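Local coordinates for protein beta-galactosidase BgaB (Bifidobacterium adolescentis, PDB 5VYM) that removes terminal non-reducing beta-D-galactose from beta-galactosides, acting mainly on Gal(beta1-4)Gal and oligosaccharides containing it, and is represented here by its trimerisation domain, at residues Asp149-Trp162 and Cys210-Tyr224. Numbering follows the deposited sequence.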
loop_
_atom_site.group_PDB
_atom_site.type_symbol
_atom_site.label_atom_id
_atom_site.label_comp_id
_atom_site.label_asym_id
_atom_site.label_seq_id
_atom_site.Cartn_x
_atom_site.Cartn_y
_atom_site.Cartn_z
ATOM N N ASP B 149 -3.295 5.914 24.913
ATOM C CA ASP B 149 -3.255 4.679 25.682
ATOM C C ASP B 149 -3.377 5.025 27.168
ATOM O O ASP B 149 -3.848 6.106 27.529
ATOM C CB ASP B 149 -1.983 3.894 25.343
ATOM C CG ASP B 149 -0.714 4.722 25.506
ATOM O OD1 ASP B 149 -0.799 5.881 25.962
ATOM O OD2 ASP B 149 0.375 4.208 25.171
ATOM N N ASP B 150 -2.955 4.116 28.046
ATOM C CA ASP B 150 -2.977 4.356 29.483
ATOM C C ASP B 150 -1.586 4.597 30.053
ATOM O O ASP B 150 -1.430 4.672 31.277
ATOM C CB ASP B 150 -3.650 3.186 30.205
ATOM C CG ASP B 150 -5.136 3.095 29.909
ATOM O OD1 ASP B 150 -5.751 4.145 29.625
ATOM O OD2 ASP B 150 -5.688 1.977 29.964
ATOM N N SER B 151 -0.571 4.719 29.195
ATOM C CA SER B 151 0.784 4.940 29.684
ATOM C C SER B 151 0.966 6.352 30.222
ATOM O O SER B 151 1.814 6.573 31.094
ATOM C CB SER B 151 1.796 4.666 28.570
ATOM O OG SER B 151 1.604 5.550 27.479
ATOM N N ALA B 152 0.190 7.314 29.716
ATOM C CA ALA B 152 0.299 8.716 30.122
ATOM C C ALA B 152 1.715 9.246 29.913
ATOM O O ALA B 152 2.187 10.111 30.655
ATOM C CB ALA B 152 -0.142 8.908 31.577
ATOM N N ALA B 153 2.398 8.723 28.894
ATOM C CA ALA B 153 3.799 9.060 28.667
ATOM C C ALA B 153 3.950 10.444 28.048
ATOM O O ALA B 153 4.695 11.285 28.563
ATOM C CB ALA B 153 4.451 8.001 27.778
ATOM N N LEU B 154 3.253 10.698 26.944
ATOM C CA LEU B 154 3.378 11.952 26.216
ATOM C C LEU B 154 2.468 13.048 26.755
ATOM O O LEU B 154 2.307 14.080 26.095
ATOM C CB LEU B 154 3.092 11.726 24.729
ATOM C CG LEU B 154 4.048 10.773 24.008
ATOM C CD1 LEU B 154 3.716 10.695 22.525
ATOM C CD2 LEU B 154 5.490 11.204 24.217
ATOM N N ASP B 155 1.873 12.853 27.929
ATOM C CA ASP B 155 1.021 13.880 28.511
ATOM C C ASP B 155 1.840 15.109 28.884
ATOM O O ASP B 155 2.983 15.004 29.339
ATOM C CB ASP B 155 0.294 13.338 29.741
ATOM C CG ASP B 155 -0.872 12.441 29.380
ATOM O OD1 ASP B 155 -1.396 12.572 28.253
ATOM O OD2 ASP B 155 -1.270 11.612 30.223
ATOM N N GLY B 156 1.248 16.286 28.681
ATOM C CA GLY B 156 1.911 17.537 28.970
ATOM C C GLY B 156 2.858 18.030 27.899
ATOM O O GLY B 156 3.280 19.193 27.958
ATOM N N THR B 157 3.210 17.195 26.925
ATOM C CA THR B 157 4.085 17.630 25.849
ATOM C C THR B 157 3.341 18.572 24.908
ATOM O O THR B 157 2.113 18.534 24.798
ATOM C CB THR B 157 4.621 16.424 25.076
ATOM O OG1 THR B 157 3.532 15.719 24.470
ATOM C CG2 THR B 157 5.363 15.483 26.013
ATOM N N THR B 158 4.099 19.428 24.229
ATOM C CA THR B 158 3.538 20.431 23.336
ATOM C C THR B 158 4.225 20.348 21.979
ATOM O O THR B 158 5.196 19.613 21.791
ATOM C CB THR B 158 3.681 21.847 23.915
ATOM O OG1 THR B 158 5.066 22.134 24.149
ATOM C CG2 THR B 158 2.914 21.972 25.225
ATOM N N THR B 159 3.703 21.118 21.027
ATOM C CA THR B 159 4.278 21.171 19.692
ATOM C C THR B 159 3.917 22.504 19.052
ATOM O O THR B 159 2.823 23.030 19.273
ATOM C CB THR B 159 3.790 20.005 18.820
ATOM O OG1 THR B 159 4.312 20.140 17.492
ATOM C CG2 THR B 159 2.266 19.963 18.762
ATOM N N ARG B 160 4.852 23.051 18.275
ATOM C CA ARG B 160 4.618 24.263 17.501
ATOM C C ARG B 160 4.645 23.998 16.002
ATOM O O ARG B 160 4.715 24.946 15.212
ATOM C CB ARG B 160 5.645 25.336 17.874
ATOM C CG ARG B 160 5.439 25.927 19.261
ATOM C CD ARG B 160 6.767 26.193 19.950
ATOM N NE ARG B 160 7.571 24.977 20.052
ATOM C CZ ARG B 160 7.449 24.076 21.022
ATOM N NH1 ARG B 160 6.549 24.249 21.983
ATOM N NH2 ARG B 160 8.224 22.999 21.032
ATOM N N LEU B 161 4.593 22.733 15.597
ATOM C CA LEU B 161 4.559 22.364 14.183
ATOM C C LEU B 161 3.909 20.994 14.085
ATOM O O LEU B 161 4.459 20.015 14.597
ATOM C CB LEU B 161 5.964 22.343 13.586
ATOM C CG LEU B 161 6.058 22.563 12.076
ATOM C CD1 LEU B 161 6.000 24.049 11.758
ATOM C CD2 LEU B 161 7.319 21.933 11.510
ATOM N N TRP B 162 2.750 20.920 13.435
ATOM C CA TRP B 162 1.978 19.689 13.407
ATOM C C TRP B 162 1.340 19.506 12.038
ATOM O O TRP B 162 1.171 20.457 11.270
ATOM C CB TRP B 162 0.893 19.687 14.494
ATOM C CG TRP B 162 -0.057 20.835 14.367
ATOM C CD1 TRP B 162 -1.184 20.884 13.600
ATOM C CD2 TRP B 162 0.042 22.109 15.015
ATOM N NE1 TRP B 162 -1.794 22.106 13.732
ATOM C CE2 TRP B 162 -1.063 22.877 14.597
ATOM C CE3 TRP B 162 0.954 22.674 15.912
ATOM C CZ2 TRP B 162 -1.278 24.179 15.042
ATOM C CZ3 TRP B 162 0.737 23.967 16.353
ATOM C CH2 TRP B 162 -0.371 24.704 15.919
ATOM N N CYS B 210 3.978 15.393 14.512
ATOM C CA CYS B 210 4.283 16.730 14.994
ATOM C C CYS B 210 5.752 16.810 15.377
ATOM O O CYS B 210 6.414 15.796 15.608
ATOM C CB CYS B 210 3.408 17.115 16.192
ATOM S SG CYS B 210 3.553 15.996 17.599
ATOM N N ASP B 211 6.252 18.039 15.444
ATOM C CA ASP B 211 7.624 18.294 15.853
ATOM C C ASP B 211 7.687 18.443 17.368
ATOM O O ASP B 211 6.920 19.211 17.956
ATOM C CB ASP B 211 8.170 19.548 15.172
ATOM C CG ASP B 211 9.588 19.867 15.596
ATOM O OD1 ASP B 211 10.473 19.004 15.411
ATOM O OD2 ASP B 211 9.818 20.979 16.114
ATOM N N LEU B 212 8.598 17.704 17.992
ATOM C CA LEU B 212 8.815 17.764 19.428
ATOM C C LEU B 212 10.240 18.217 19.710
ATOM O O LEU B 212 11.165 17.915 18.947
ATOM C CB LEU B 212 8.569 16.400 20.088
ATOM C CG LEU B 212 7.218 15.727 19.843
ATOM C CD1 LEU B 212 7.250 14.287 20.327
ATOM C CD2 LEU B 212 6.104 16.495 20.529
ATOM N N ASP B 213 10.415 18.947 20.807
ATOM C CA ASP B 213 11.763 19.289 21.228
ATOM C C ASP B 213 12.439 18.064 21.842
ATOM O O ASP B 213 11.811 17.029 22.082
ATOM C CB ASP B 213 11.752 20.473 22.202
ATOM C CG ASP B 213 10.891 20.227 23.431
ATOM O OD1 ASP B 213 10.372 19.105 23.601
ATOM O OD2 ASP B 213 10.734 21.172 24.234
ATOM N N VAL B 214 13.744 18.193 22.094
ATOM C CA VAL B 214 14.535 17.050 22.546
ATOM C C VAL B 214 13.985 16.493 23.854
ATOM O O VAL B 214 13.962 15.274 24.063
ATOM C CB VAL B 214 16.017 17.445 22.673
ATOM C CG1 VAL B 214 16.841 16.269 23.181
ATOM C CG2 VAL B 214 16.546 17.941 21.335
ATOM N N ALA B 215 13.524 17.371 24.746
ATOM C CA ALA B 215 12.993 16.913 26.027
ATOM C C ALA B 215 11.756 16.044 25.833
ATOM O O ALA B 215 11.672 14.934 26.370
ATOM C CB ALA B 215 12.678 18.112 26.923
ATOM N N ASP B 216 10.782 16.533 25.061
ATOM C CA ASP B 216 9.576 15.748 24.814
ATOM C C ASP B 216 9.863 14.563 23.899
ATOM O O ASP B 216 9.260 13.495 24.052
ATOM C CB ASP B 216 8.480 16.633 24.218
ATOM C CG ASP B 216 7.987 17.689 25.190
ATOM O OD1 ASP B 216 8.072 17.458 26.415
ATOM O OD2 ASP B 216 7.511 18.750 24.731
ATOM N N LEU B 217 10.779 14.732 22.942
ATOM C CA LEU B 217 11.129 13.624 22.060
ATOM C C LEU B 217 11.824 12.505 22.821
ATOM O O LEU B 217 11.696 11.333 22.451
ATOM C CB LEU B 217 12.011 14.123 20.915
ATOM C CG LEU B 217 12.209 13.188 19.723
ATOM C CD1 LEU B 217 10.867 12.796 19.127
ATOM C CD2 LEU B 217 13.087 13.855 18.680
ATOM N N THR B 218 12.562 12.844 23.883
ATOM C CA THR B 218 13.162 11.815 24.725
ATOM C C THR B 218 12.091 11.007 25.446
ATOM O O THR B 218 12.234 9.790 25.619
ATOM C CB THR B 218 14.123 12.450 25.732
ATOM O OG1 THR B 218 15.033 13.318 25.046
ATOM C CG2 THR B 218 14.919 11.378 26.460
ATOM N N LYS B 219 11.010 11.668 25.874
ATOM C CA LYS B 219 9.884 10.955 26.470
ATOM C C LYS B 219 9.323 9.917 25.506
ATOM O O LYS B 219 9.061 8.771 25.890
ATOM C CB LYS B 219 8.789 11.942 26.876
ATOM C CG LYS B 219 9.040 12.694 28.170
ATOM C CD LYS B 219 7.799 13.481 28.562
ATOM C CE LYS B 219 7.891 14.023 29.977
ATOM N NZ LYS B 219 6.590 14.600 30.421
ATOM N N LEU B 220 9.128 10.308 24.245
ATOM C CA LEU B 220 8.590 9.390 23.247
ATOM C C LEU B 220 9.518 8.198 23.043
ATOM O O LEU B 220 9.068 7.048 22.997
ATOM C CB LEU B 220 8.366 10.138 21.930
ATOM C CG LEU B 220 7.559 9.490 20.801
ATOM C CD1 LEU B 220 6.987 10.574 19.902
ATOM C CD2 LEU B 220 8.400 8.520 19.980
ATOM N N VAL B 221 10.821 8.459 22.915
ATOM C CA VAL B 221 11.774 7.383 22.660
ATOM C C VAL B 221 11.806 6.412 23.832
ATOM O O VAL B 221 11.758 5.189 23.652
ATOM C CB VAL B 221 13.171 7.960 22.368
ATOM C CG1 VAL B 221 14.200 6.845 22.300
ATOM C CG2 VAL B 221 13.156 8.753 21.072
ATOM N N ARG B 222 11.877 6.945 25.053
ATOM C CA ARG B 222 11.997 6.089 26.229
ATOM C C ARG B 222 10.743 5.250 26.443
ATOM O O ARG B 222 10.829 4.120 26.937
ATOM C CB ARG B 222 12.293 6.946 27.460
ATOM C CG ARG B 222 12.719 6.169 28.690
ATOM C CD ARG B 222 13.168 7.125 29.781
ATOM N NE ARG B 222 14.409 7.809 29.428
ATOM C CZ ARG B 222 14.762 9.003 29.893
ATOM N NH1 ARG B 222 13.959 9.657 30.721
ATOM N NH2 ARG B 222 15.913 9.549 29.522
ATOM N N ALA B 223 9.577 5.773 26.061
ATOM C CA ALA B 223 8.327 5.046 26.262
ATOM C C ALA B 223 8.139 3.930 25.239
ATOM O O ALA B 223 7.622 2.859 25.578
ATOM C CB ALA B 223 7.143 6.013 26.210
ATOM N N TYR B 224 8.549 4.151 23.991
ATOM C CA TYR B 224 8.214 3.231 22.911
ATOM C C TYR B 224 9.409 2.699 22.132
ATOM O O TYR B 224 9.339 1.575 21.629
ATOM C CB TYR B 224 7.250 3.904 21.919
ATOM C CG TYR B 224 5.967 4.403 22.548
ATOM C CD1 TYR B 224 4.972 3.516 22.934
ATOM C CD2 TYR B 224 5.745 5.761 22.739
ATOM C CE1 TYR B 224 3.796 3.966 23.503
ATOM C CE2 TYR B 224 4.571 6.220 23.305
ATOM C CZ TYR B 224 3.601 5.318 23.686
ATOM O OH TYR B 224 2.431 5.770 24.251
HETATM O O HOH W 1 7.870 19.974 22.366
HETATM O O HOH W 2 7.628 21.996 18.531
#
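L154 lays its CD2 methyl over the backbone of L220, 3.7 Å from L220 CA, where the type II turn 154-157 lies against helix 214-225 in the trimerisation domain. The branched leucines suit this buried seam, which V195 of the antiparallel sheet also lines. Small residues fit beside it: A153 CB lies 3.7 Å from A223 CB, letting loop and helix come close. Farther along, Y224 reaches its hydroxyl to D149, where Y224 OH donates to D149 OD2 (2.7 Å) on the syn side, 25° out of the carboxylate plane. The acid meets the ring at its edge.

At the other end of the helix, D213 is the N-cap: its short carboxylate can accept a backbone N-H there, and OD1 takes that of D216. D216 in turn packs its carboxylate against T157, a threonine with a methyl to pack and a hydroxyl to bond: T157 CG2 lies 3.4 Å from D216 OD1, while T157 OG1 donates to L154 O within the turn (2.6 Å). Water 1 joins D216 OD2, T158 O and D213 N, tying the helix start to strand 158-163. That strand meets C210 through a single bridge at W162, which pairs on its own account with a strand of the second subunit. T159 closes an ST turn, its OG1 accepting from L161 N, and D211 N donates to L161 O almost straight, at 2.8 Å and 170°.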